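PDB 4BJA: protein GLB-12 from Caenorhabditis elegans, which binds heme as a globin linked to redox signalling and essential for reproduction, and, like its family, may bind or carry oxygen. Local coordinates for residues Leu56-Ile61 and Gly90-Arg95; Gln135-Met140 and Asp205-Glu210; Val151-Leu156 and Lys194-Val199. The protein carries 1 engineered substitution. All blocks are in the same frame, centred on the assembly; numbering follows the deposited sequence.

Contact 1 (Leu56-Ile61 and Gly90-Arg95); sequences LIFLDI and GGHILR. With HEM (protoporphyrin IX containing Fe), chain B.
Phe58 and His92 meet as an offset edge-to-face pair in which the imidazole turns its edge toward the phenyl face, the planes at 82° and the ring centroids 5.2 Å apart. The imidazole is also an axial ligand of the heme iron, so the aromatic contact bears directly on an iron-binding group. Followed outward, His92 begins with CB lying 3.4 Å from the propionate oxygen O2D of the heme, and CG is still 4.1 Å from O2D. Because CG stands anti to the backbone N (chi1 -160°), the ring leaves its helix and reaches out between Phe58 and the porphyrin. On one margin ND1 lies 3.5 Å from CZ of Phe58, which sits close to the imidazole plane. Beyond it, CE1 and CD2 flank NE2, each 3.1 Å from the iron, and NE2 at the tip binds the metal at 2.1 Å. Held by the metal at one end and bordered by the phenyl ring along ND1, the imidazole probably has little freedom to swing. Histidine suits the place by joining a ligating nitrogen to a flat edge that an aromatic face can receive.

The base of Phe58 is engaged too: its CB packs 3.8 Å from CG1 of Ile93, whose beta-branched chain slides past it in the opposite direction. One turn beyond Gly91, Arg95 lays its aliphatic CD 3.5 Å from CAA of the heme, while its NH1 makes a weak hydrogen bond back to Gly91 O.

His127 supplies the second axial nitrogen, giving the bis-histidine iron seen in hexacoordinate globins. The contact thus joins helix 50-65 to helix 87-108 beside the heme, with Phe152 of helix 144-160 and Phe96 of helix 87-108 also packing against Phe58.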
loop_
_atom_site.group_PDB
_atom_site.type_symbol
_atom_site.label_atom_id
_atom_site.label_comp_id
_atom_site.label_asym_id
_atom_site.label_seq_id
_atom_site.Cartn_x
_atom_site.Cartn_y
_atom_site.Cartn_z
ATOM N N LEU A 56 16.852 9.345 -21.117
ATOM C CA LEU A 56 16.877 8.272 -22.160
ATOM C C LEU A 56 15.642 7.390 -22.015
ATOM O O LEU A 56 15.042 6.952 -23.003
ATOM C CB LEU A 56 18.110 7.407 -21.972
ATOM C CG LEU A 56 19.390 8.129 -22.412
ATOM C CD1 LEU A 56 20.581 7.219 -22.239
ATOM C CD2 LEU A 56 19.250 8.566 -23.876
ATOM N N ILE A 57 15.276 7.107 -20.760
ATOM C CA ILE A 57 14.113 6.269 -20.511
ATOM C C ILE A 57 12.810 6.998 -20.913
ATOM O O ILE A 57 11.927 6.399 -21.523
ATOM C CB ILE A 57 14.100 5.711 -19.059
ATOM C CG1 ILE A 57 15.316 4.785 -18.865
ATOM C CG2 ILE A 57 12.726 4.954 -18.749
ATOM C CD1 ILE A 57 15.603 4.354 -17.446
ATOM N N PHE A 58 12.671 8.291 -20.593
ATOM C CA PHE A 58 11.522 9.028 -21.053
ATOM C C PHE A 58 11.488 9.121 -22.583
ATOM O O PHE A 58 10.411 9.108 -23.157
ATOM C CB PHE A 58 11.425 10.426 -20.398
ATOM C CG PHE A 58 10.597 10.392 -19.169
ATOM C CD1 PHE A 58 9.210 10.309 -19.264
ATOM C CD2 PHE A 58 11.219 10.348 -17.911
ATOM C CE1 PHE A 58 8.397 10.275 -18.082
ATOM C CE2 PHE A 58 10.414 10.293 -16.740
ATOM C CZ PHE A 58 9.039 10.260 -16.829
ATOM N N LEU A 59 12.651 9.211 -23.220
ATOM C CA LEU A 59 12.646 9.206 -24.705
ATOM C C LEU A 59 12.075 7.868 -25.200
ATOM O O LEU A 59 11.191 7.847 -26.054
ATOM C CB LEU A 59 14.033 9.460 -25.274
ATOM C CG LEU A 59 14.542 10.906 -25.160
ATOM C CD1 LEU A 59 16.015 10.991 -25.545
ATOM C CD2 LEU A 59 13.713 11.873 -26.004
ATOM N N ASP A 60 12.518 6.750 -24.625
ATOM C CA ASP A 60 11.872 5.461 -24.980
ATOM C C ASP A 60 10.363 5.419 -24.692
ATOM O O ASP A 60 9.587 4.950 -25.487
ATOM C CB ASP A 60 12.541 4.314 -24.228
ATOM C CG ASP A 60 13.934 4.030 -24.716
ATOM O OD1 ASP A 60 14.375 4.624 -25.720
ATOM O OD2 ASP A 60 14.614 3.179 -24.078
ATOM N N ILE A 61 9.930 5.916 -23.534
ATOM C CA ILE A 61 8.519 5.926 -23.217
ATOM C C ILE A 61 7.667 6.637 -24.285
ATOM O O ILE A 61 6.658 6.083 -24.765
ATOM C CB ILE A 61 8.277 6.624 -21.862
ATOM C CG1 ILE A 61 8.789 5.695 -20.731
ATOM C CG2 ILE A 61 6.774 6.922 -21.674
ATOM C CD1 ILE A 61 8.877 6.415 -19.351
ATOM N N GLY A 90 11.534 18.146 -21.300
ATOM C CA GLY A 90 12.760 18.280 -20.553
ATOM C C GLY A 90 12.379 18.661 -19.112
ATOM O O GLY A 90 13.048 18.230 -18.179
ATOM N N GLY A 91 11.284 19.413 -18.930
ATOM C CA GLY A 91 10.859 19.826 -17.553
ATOM C C GLY A 91 10.460 18.597 -16.759
ATOM O O GLY A 91 10.769 18.468 -15.555
ATOM N N HIS A 92 9.766 17.692 -17.428
ATOM C CA HIS A 92 9.293 16.522 -16.729
ATOM C C HIS A 92 10.433 15.609 -16.338
ATOM O O HIS A 92 10.377 14.956 -15.280
ATOM C CB HIS A 92 8.273 15.762 -17.558
ATOM C CG HIS A 92 7.433 14.870 -16.716
ATOM N ND1 HIS A 92 7.650 13.512 -16.626
ATOM C CD2 HIS A 92 6.442 15.158 -15.835
ATOM C CE1 HIS A 92 6.783 12.990 -15.763
ATOM N NE2 HIS A 92 6.044 13.965 -15.269
ATOM N N ILE A 93 11.412 15.453 -17.239
ATOM C CA ILE A 93 12.601 14.696 -16.937
ATOM C C ILE A 93 13.330 15.255 -15.680
ATOM O O ILE A 93 13.698 14.501 -14.768
ATOM C CB ILE A 93 13.549 14.651 -18.150
ATOM C CG1 ILE A 93 12.950 13.668 -19.207
ATOM C CG2 ILE A 93 14.943 14.252 -17.708
ATOM C CD1 ILE A 93 13.451 13.995 -20.594
ATOM N N LEU A 94 13.475 16.580 -15.613
ATOM C CA LEU A 94 14.079 17.218 -14.460
ATOM C C LEU A 94 13.251 16.907 -13.187
ATOM O O LEU A 94 13.811 16.536 -12.141
ATOM C CB LEU A 94 14.092 18.730 -14.687
ATOM C CG LEU A 94 14.467 19.528 -13.433
ATOM C CD1 LEU A 94 15.944 19.323 -13.223
ATOM C CD2 LEU A 94 14.066 20.998 -13.603
ATOM N N ARG A 95 11.939 17.050 -13.285
ATOM C CA ARG A 95 11.035 16.896 -12.113
ATOM C C ARG A 95 11.058 15.464 -11.609
ATOM O O ARG A 95 11.084 15.218 -10.384
ATOM C CB ARG A 95 9.592 17.312 -12.442
ATOM C CG ARG A 95 9.431 18.851 -12.644
ATOM C CD ARG A 95 8.183 19.161 -13.465
ATOM N NE ARG A 95 7.730 20.572 -13.432
ATOM C CZ ARG A 95 8.264 21.558 -14.152
ATOM N NH1 ARG A 95 9.313 21.322 -14.942
ATOM N NH2 ARG A 95 7.771 22.790 -14.068
HETATM C CHA HEM B . 4.536 17.207 -13.204
HETATM C CHB HEM B . 6.578 13.212 -11.383
HETATM C CHC HEM B . 3.955 10.506 -14.367
HETATM C CHD HEM B . 2.546 14.482 -16.690
HETATM C C1A HEM B . 5.254 16.358 -12.434
HETATM C C2A HEM B . 6.054 16.740 -11.284
HETATM C C3A HEM B . 6.607 15.611 -10.805
HETATM C C4A HEM B . 6.183 14.505 -11.634
HETATM C CMA HEM B . 7.566 15.439 -9.596
HETATM C CAA HEM B . 6.185 18.200 -10.739
HETATM C CBA HEM B . 5.635 18.313 -9.310
HETATM C CGA HEM B . 4.211 17.980 -9.361
HETATM O O1A HEM B . 3.497 18.536 -10.242
HETATM O O2A HEM B . 3.824 17.111 -8.536
HETATM C C1B HEM B . 5.977 12.161 -12.009
HETATM C C2B HEM B . 6.139 10.764 -11.624
HETATM C C3B HEM B . 5.420 10.035 -12.430
HETATM C C4B HEM B . 4.782 10.918 -13.372
HETATM C CMB HEM B . 6.995 10.267 -10.447
HETATM C CAB HEM B . 5.287 8.492 -12.328
HETATM C CBB HEM B . 4.910 7.808 -13.380
HETATM C C1C HEM B . 3.339 11.339 -15.238
HETATM C C2C HEM B . 2.490 10.923 -16.327
HETATM C C3C HEM B . 2.091 12.010 -16.963
HETATM C C4C HEM B . 2.699 13.160 -16.332
HETATM C CMC HEM B . 2.105 9.456 -16.630
HETATM C CAC HEM B . 1.162 12.007 -18.199
HETATM C CBC HEM B . 0.445 13.096 -18.417
HETATM C C1D HEM B . 3.014 15.554 -16.018
HETATM C C2D HEM B . 2.969 16.904 -16.496
HETATM C C3D HEM B . 3.576 17.739 -15.415
HETATM C C4D HEM B . 3.933 16.819 -14.372
HETATM C CMD HEM B . 2.417 17.433 -17.840
HETATM C CAD HEM B . 3.803 19.262 -15.434
HETATM C CBD HEM B . 5.291 19.475 -15.759
HETATM C CGD HEM B . 5.707 19.097 -17.178
HETATM O O1D HEM B . 4.876 19.051 -18.110
HETATM O O2D HEM B . 6.908 18.862 -17.370
HETATM N NA HEM B . 5.359 14.977 -12.638
HETATM N NB HEM B . 5.124 12.240 -13.106
HETATM N NC HEM B . 3.438 12.713 -15.282
HETATM N ND HEM B . 3.608 15.537 -14.751
HETATM FE FE HEM B . 4.402 13.891 -13.947
#

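Contact 2 (Gln135-Met140 and Asp205-Glu210); sequences QNQNQM and DSFELE
Gln137 lays the aliphatic part of its side chain against the ring of Phe207, with CG 3.5 Å and CB 3.6 Å from CE1. Both residues owe the meeting to their conformations. Phe207 has CG anti to the backbone N (chi1 -180°), which sends the ring out from its helix. Gln137 also starts anti (chi1 172°), which sets CG against the phenylalanine, then bends at chi2 (71°), swinging the amide toward polar partners. A glutamine serves well here, offering apolar carbon to the ring and a hydrogen-bonding head beyond it.

That head is well satisfied: OE1 accepts from Tyr144 N, and NE2 donates to Asn143 OD1 and to a water at 3.0 Å. The same water donates to OE1 of Glu208 at 2.8 Å and so links the two segments. Glu208 likewise folds at chi2, which brings its carboxylate round to the water; the other oxygen, OE2, forms a salt bridge with Arg211. Arg211 also donates to Gln137 O, so it touches both sides of the contact. Gln139 approaches Glu208 from the opposite direction, with its CG 3.9 Å from OE1 of Glu208.

Gln137 is the first residue to leave helical geometry after helix 131-136, and the contact fastens this exit, probably the globin F-G corner that follows the heme ligand His127, to the C-terminal part of helix 185-214, the H helix. Phe207 further packs on Phe145 of helix 144-160 and on His127, while Trp19 of the second subunit packs on Gln139 and hydrogen-bonds to Asp205.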
loop_
_atom_site.group_PDB
_atom_site.type_symbol
_atom_site.label_atom_id
_atom_site.label_comp_id
_atom_site.label_asym_id
_atom_site.label_seq_id
_atom_site.Cartn_x
_atom_site.Cartn_y
_atom_site.Cartn_z
ATOM N N GLN A 135 -8.849 12.953 -17.573
ATOM C CA GLN A 135 -9.716 12.282 -18.527
ATOM C C GLN A 135 -9.400 10.808 -18.774
ATOM O O GLN A 135 -10.320 10.009 -18.909
ATOM C CB GLN A 135 -9.722 13.044 -19.874
ATOM C CG GLN A 135 -10.747 14.180 -19.897
ATOM C CD GLN A 135 -11.371 14.431 -21.278
ATOM O OE1 GLN A 135 -11.049 13.761 -22.269
ATOM N NE2 GLN A 135 -12.275 15.415 -21.341
ATOM N N ASN A 136 -8.118 10.448 -18.849
ATOM C CA ASN A 136 -7.738 9.126 -19.359
ATOM C C ASN A 136 -7.177 8.123 -18.372
ATOM O O ASN A 136 -7.156 6.941 -18.659
ATOM C CB ASN A 136 -6.774 9.257 -20.534
ATOM C CG ASN A 136 -7.385 10.071 -21.674
ATOM O OD1 ASN A 136 -8.441 9.715 -22.189
ATOM N ND2 ASN A 136 -6.757 11.169 -22.029
ATOM N N GLN A 137 -6.678 8.602 -17.232
ATOM C CA GLN A 137 -6.172 7.687 -16.211
ATOM C C GLN A 137 -7.275 6.749 -15.743
ATOM O O GLN A 137 -8.339 7.218 -15.329
ATOM C CB GLN A 137 -5.649 8.485 -15.020
ATOM C CG GLN A 137 -5.276 7.598 -13.793
ATOM C CD GLN A 137 -4.034 6.780 -14.029
ATOM O OE1 GLN A 137 -3.426 6.846 -15.100
ATOM N NE2 GLN A 137 -3.634 5.993 -13.015
ATOM N N ASN A 138 -7.026 5.447 -15.816
ATOM C CA ASN A 138 -8.096 4.460 -15.698
ATOM C C ASN A 138 -7.540 3.080 -15.369
ATOM O O ASN A 138 -7.005 2.383 -16.238
ATOM C CB ASN A 138 -8.905 4.425 -17.011
ATOM C CG ASN A 138 -10.128 3.526 -16.939
ATOM O OD1 ASN A 138 -10.978 3.545 -17.845
ATOM N ND2 ASN A 138 -10.238 2.744 -15.875
ATOM N N GLN A 139 -7.685 2.678 -14.106
ATOM C CA GLN A 139 -7.217 1.366 -13.622
ATOM C C GLN A 139 -7.813 0.121 -14.350
ATOM O O GLN A 139 -7.272 -0.993 -14.261
ATOM C CB GLN A 139 -7.461 1.274 -12.103
ATOM C CG GLN A 139 -6.947 2.502 -11.290
ATOM C CD GLN A 139 -7.024 2.260 -9.781
ATOM O OE1 GLN A 139 -7.563 3.068 -9.012
ATOM N NE2 GLN A 139 -6.487 1.141 -9.361
ATOM N N MET A 140 -8.926 0.315 -15.058
ATOM C CA MET A 140 -9.579 -0.750 -15.842
ATOM C C MET A 140 -8.891 -0.957 -17.205
ATOM O O MET A 140 -9.015 -2.025 -17.825
ATOM C CB MET A 140 -11.095 -0.496 -15.933
ATOM C CG MET A 140 -11.866 -0.818 -14.677
ATOM S SD MET A 140 -11.434 -2.438 -13.990
ATOM C CE MET A 140 -12.204 -3.592 -15.145
ATOM N N ASP A 205 -3.310 5.599 -6.059
ATOM C CA ASP A 205 -4.373 5.728 -5.068
ATOM C C ASP A 205 -4.642 7.172 -4.708
ATOM O O ASP A 205 -5.804 7.575 -4.612
ATOM C CB ASP A 205 -4.071 4.873 -3.833
ATOM C CG ASP A 205 -4.396 3.391 -4.046
ATOM O OD1 ASP A 205 -4.936 2.998 -5.112
ATOM O OD2 ASP A 205 -4.137 2.594 -3.114
ATOM N N SER A 206 -3.568 7.956 -4.570
ATOM C CA SER A 206 -3.742 9.347 -4.225
ATOM C C SER A 206 -4.403 10.132 -5.379
ATOM O O SER A 206 -5.315 10.979 -5.177
ATOM C CB SER A 206 -2.421 9.952 -3.778
ATOM O OG SER A 206 -1.421 9.887 -4.798
ATOM N N PHE A 207 -3.957 9.849 -6.590
ATOM C CA PHE A 207 -4.608 10.430 -7.763
ATOM C C PHE A 207 -6.126 10.094 -7.806
ATOM O O PHE A 207 -6.991 10.964 -8.047
ATOM C CB PHE A 207 -3.900 9.908 -9.038
ATOM C CG PHE A 207 -4.491 10.458 -10.317
ATOM C CD1 PHE A 207 -5.657 9.908 -10.846
ATOM C CD2 PHE A 207 -3.903 11.544 -10.947
ATOM C CE1 PHE A 207 -6.247 10.447 -12.008
ATOM C CE2 PHE A 207 -4.471 12.065 -12.148
ATOM C CZ PHE A 207 -5.640 11.533 -12.635
ATOM N N GLU A 208 -6.453 8.820 -7.608
ATOM C CA GLU A 208 -7.807 8.371 -7.807
ATOM C C GLU A 208 -8.730 9.071 -6.800
ATOM O O GLU A 208 -9.838 9.519 -7.146
ATOM C CB GLU A 208 -7.850 6.869 -7.671
ATOM C CG GLU A 208 -9.061 6.237 -8.255
ATOM C CD GLU A 208 -9.085 6.252 -9.793
ATOM O OE1 GLU A 208 -8.024 6.166 -10.448
ATOM O OE2 GLU A 208 -10.197 6.307 -10.335
ATOM N N LEU A 209 -8.250 9.180 -5.573
ATOM C CA LEU A 209 -9.035 9.811 -4.506
ATOM C C LEU A 209 -9.234 11.298 -4.783
ATOM O O LEU A 209 -10.335 11.836 -4.590
ATOM C CB LEU A 209 -8.325 9.614 -3.164
ATOM C CG LEU A 209 -9.073 10.192 -1.938
ATOM C CD1 LEU A 209 -10.473 9.617 -1.803
ATOM C CD2 LEU A 209 -8.275 9.922 -0.647
ATOM N N GLU A 210 -8.160 11.966 -5.194
ATOM C CA GLU A 210 -8.229 13.388 -5.446
ATOM C C GLU A 210 -9.168 13.686 -6.610
ATOM O O GLU A 210 -9.964 14.651 -6.554
ATOM C CB GLU A 210 -6.836 13.947 -5.710
ATOM C CG GLU A 210 -6.814 15.458 -6.052
ATOM C CD GLU A 210 -7.207 16.350 -4.871
ATOM O OE1 GLU A 210 -7.164 15.909 -3.703
ATOM O OE2 GLU A 210 -7.543 17.527 -5.117
HETATM O O HOH W 1 -5.286 6.463 -10.561
#

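Contact 3 (Val151-Leu156 and Lys194-Val199); sequences VFIERL and KFLNTV
Ile153 and Leu196 join two long helices of the globin fold, 144-160 and 185-214, which correspond to the G and H helices of the family. They carry most of the buried surface and also mark the closest backbone approach, with CA atoms 7.2 Å apart. The side chains slide past one another in opposite directions: CG1 of Ile153 lies 3.8 Å from CD1 of Leu196 and 4.0 Å from its CB. In Ile153 the CG1 branch is anti to the carbonyl carbon (chi1 -72°), an orientation that carries this branch across to the leucine. Branched aliphatic residues suit such a place, since they fill a helix-helix interface with carbon and bring no polar group that would need a partner.

Asn197 is the third participant and contributes at the margin. Its chain crosses that of Ile153 at about a right angle, and OD1 lies 3.9 Å from the methyl CD1 of the isoleucine, a van der Waals contact. A neighbouring subunit is near as well, with its Ser24 packing on Asn197.

Behind this face, Thr198 turns its polar end back to its own helix. OG1 donates to Lys194 O at 2.8 Å, and the backbone N of Thr198 reaches that same oxygen from the opposite face of the carbonyl plane.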
loop_
_atom_site.group_PDB
_atom_site.type_symbol
_atom_site.label_atom_id
_atom_site.label_comp_id
_atom_site.label_asym_id
_atom_site.label_seq_id
_atom_site.Cartn_x
_atom_site.Cartn_y
_atom_site.Cartn_z
ATOM N N VAL A 151 8.411 1.039 -17.491
ATOM C CA VAL A 151 9.579 1.187 -18.367
ATOM C C VAL A 151 10.827 1.403 -17.525
ATOM O O VAL A 151 11.910 0.877 -17.856
ATOM C CB VAL A 151 9.368 2.258 -19.464
ATOM C CG1 VAL A 151 10.632 2.305 -20.424
ATOM C CG2 VAL A 151 8.084 1.941 -20.260
ATOM N N PHE A 152 10.687 2.163 -16.414
ATOM C CA PHE A 152 11.791 2.242 -15.486
ATOM C C PHE A 152 12.194 0.897 -14.895
ATOM O O PHE A 152 13.379 0.611 -14.772
ATOM C CB PHE A 152 11.501 3.289 -14.411
ATOM C CG PHE A 152 11.745 4.674 -14.910
ATOM C CD1 PHE A 152 13.043 5.248 -14.811
ATOM C CD2 PHE A 152 10.713 5.372 -15.537
ATOM C CE1 PHE A 152 13.277 6.535 -15.315
ATOM C CE2 PHE A 152 10.928 6.675 -16.070
ATOM C CZ PHE A 152 12.219 7.245 -15.953
ATOM N N ILE A 153 11.217 0.079 -14.534
ATOM C CA ILE A 153 11.533 -1.261 -14.023
ATOM C C ILE A 153 12.362 -2.055 -15.055
ATOM O O ILE A 153 13.365 -2.732 -14.704
ATOM C CB ILE A 153 10.240 -1.994 -13.642
ATOM C CG1 ILE A 153 9.658 -1.357 -12.355
ATOM C CG2 ILE A 153 10.522 -3.497 -13.397
ATOM C CD1 ILE A 153 8.250 -1.787 -12.007
ATOM N N GLU A 154 11.973 -1.976 -16.325
ATOM C CA GLU A 154 12.683 -2.743 -17.356
ATOM C C GLU A 154 14.057 -2.163 -17.729
ATOM O O GLU A 154 14.980 -2.894 -18.040
ATOM C CB GLU A 154 11.785 -2.782 -18.631
ATOM C CG GLU A 154 10.487 -3.542 -18.439
ATOM C CD GLU A 154 10.674 -4.934 -17.710
ATOM O OE1 GLU A 154 11.394 -5.841 -18.211
ATOM O OE2 GLU A 154 10.089 -5.119 -16.620
ATOM N N ARG A 155 14.173 -0.828 -17.714
ATOM C CA ARG A 155 15.343 -0.115 -18.236
ATOM C C ARG A 155 16.293 0.431 -17.164
ATOM O O ARG A 155 17.508 0.387 -17.329
ATOM C CB ARG A 155 14.877 1.046 -19.126
ATOM C CG ARG A 155 14.043 0.631 -20.343
ATOM C CD ARG A 155 14.937 0.260 -21.522
ATOM N NE ARG A 155 15.429 1.447 -22.223
ATOM C CZ ARG A 155 16.709 1.693 -22.503
ATOM N NH1 ARG A 155 17.654 0.829 -22.156
ATOM N NH2 ARG A 155 17.040 2.803 -23.146
ATOM N N LEU A 156 15.752 0.957 -16.061
ATOM C CA LEU A 156 16.639 1.518 -15.028
ATOM C C LEU A 156 17.336 0.438 -14.226
ATOM O O LEU A 156 18.534 0.587 -13.912
ATOM C CB LEU A 156 15.790 2.369 -14.093
ATOM C CG LEU A 156 16.453 3.484 -13.277
ATOM C CD1 LEU A 156 15.890 3.744 -11.888
ATOM C CD2 LEU A 156 17.906 3.964 -13.537
ATOM N N LYS A 194 10.132 -3.676 -5.550
ATOM C CA LYS A 194 9.204 -3.350 -4.443
ATOM C C LYS A 194 9.008 -1.855 -4.307
ATOM O O LYS A 194 7.879 -1.384 -4.153
ATOM C CB LYS A 194 9.690 -3.931 -3.129
ATOM C CG LYS A 194 9.560 -5.449 -3.123
ATOM C CD LYS A 194 9.903 -6.006 -1.708
ATOM C CE LYS A 194 11.261 -5.541 -1.159
ATOM N NZ LYS A 194 11.504 -5.996 0.288
ATOM N N PHE A 195 10.118 -1.112 -4.400
ATOM C CA PHE A 195 10.085 0.305 -4.286
ATOM C C PHE A 195 9.231 0.926 -5.400
ATOM O O PHE A 195 8.298 1.719 -5.152
ATOM C CB PHE A 195 11.545 0.865 -4.301
ATOM C CG PHE A 195 11.629 2.359 -4.461
ATOM C CD1 PHE A 195 10.980 3.222 -3.560
ATOM C CD2 PHE A 195 12.349 2.917 -5.532
ATOM C CE1 PHE A 195 11.028 4.617 -3.702
ATOM C CE2 PHE A 195 12.386 4.319 -5.688
ATOM C CZ PHE A 195 11.739 5.174 -4.763
ATOM N N LEU A 196 9.562 0.601 -6.644
ATOM C CA LEU A 196 8.892 1.262 -7.770
ATOM C C LEU A 196 7.403 0.865 -7.840
ATOM O O LEU A 196 6.545 1.695 -8.206
ATOM C CB LEU A 196 9.646 0.953 -9.055
ATOM C CG LEU A 196 10.999 1.669 -9.155
ATOM C CD1 LEU A 196 11.670 1.203 -10.410
ATOM C CD2 LEU A 196 10.844 3.165 -9.205
ATOM N N ASN A 197 7.081 -0.388 -7.493
ATOM C CA ASN A 197 5.679 -0.793 -7.400
ATOM C C ASN A 197 4.903 -0.056 -6.310
ATOM O O ASN A 197 3.732 0.257 -6.478
ATOM C CB ASN A 197 5.564 -2.319 -7.255
ATOM C CG ASN A 197 5.805 -3.000 -8.617
ATOM O OD1 ASN A 197 5.224 -2.571 -9.609
ATOM N ND2 ASN A 197 6.605 -4.022 -8.667
ATOM N N THR A 198 5.584 0.246 -5.219
ATOM C CA THR A 198 4.948 1.030 -4.157
ATOM C C THR A 198 4.752 2.485 -4.623
ATOM O O THR A 198 3.739 3.095 -4.294
ATOM C CB THR A 198 5.769 0.970 -2.843
ATOM O OG1 THR A 198 5.896 -0.418 -2.474
ATOM C CG2 THR A 198 5.069 1.713 -1.726
ATOM N N VAL A 199 5.706 3.031 -5.401
ATOM C CA VAL A 199 5.476 4.353 -5.953
ATOM C C VAL A 199 4.242 4.343 -6.871
ATOM O O VAL A 199 3.355 5.198 -6.770
ATOM C CB VAL A 199 6.721 4.864 -6.702
ATOM C CG1 VAL A 199 6.377 6.151 -7.455
ATOM C CG2 VAL A 199 7.896 5.082 -5.654
#

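How the contacts relate
From the N terminus, contact 1 is the first to close, returning helix 87-108 to helix 50-65 across an intervening span of 28 residues. Contact 2 opens only afterwards, at the end of helix 131-136, and closes far along helix 185-214. Contact 3 is nested within that loop and uses the same last helix; the centres of the two contacts are about 19 Å apart. Contacts 1 and 3 touch directly: Asp60 OD2 bridges to Arg155 NH2 at 2.6 Å, and Phe152 packs on Ile57. Contacts 2 and 3 both reach the second subunit, whereas contact 1 stays within its own chain.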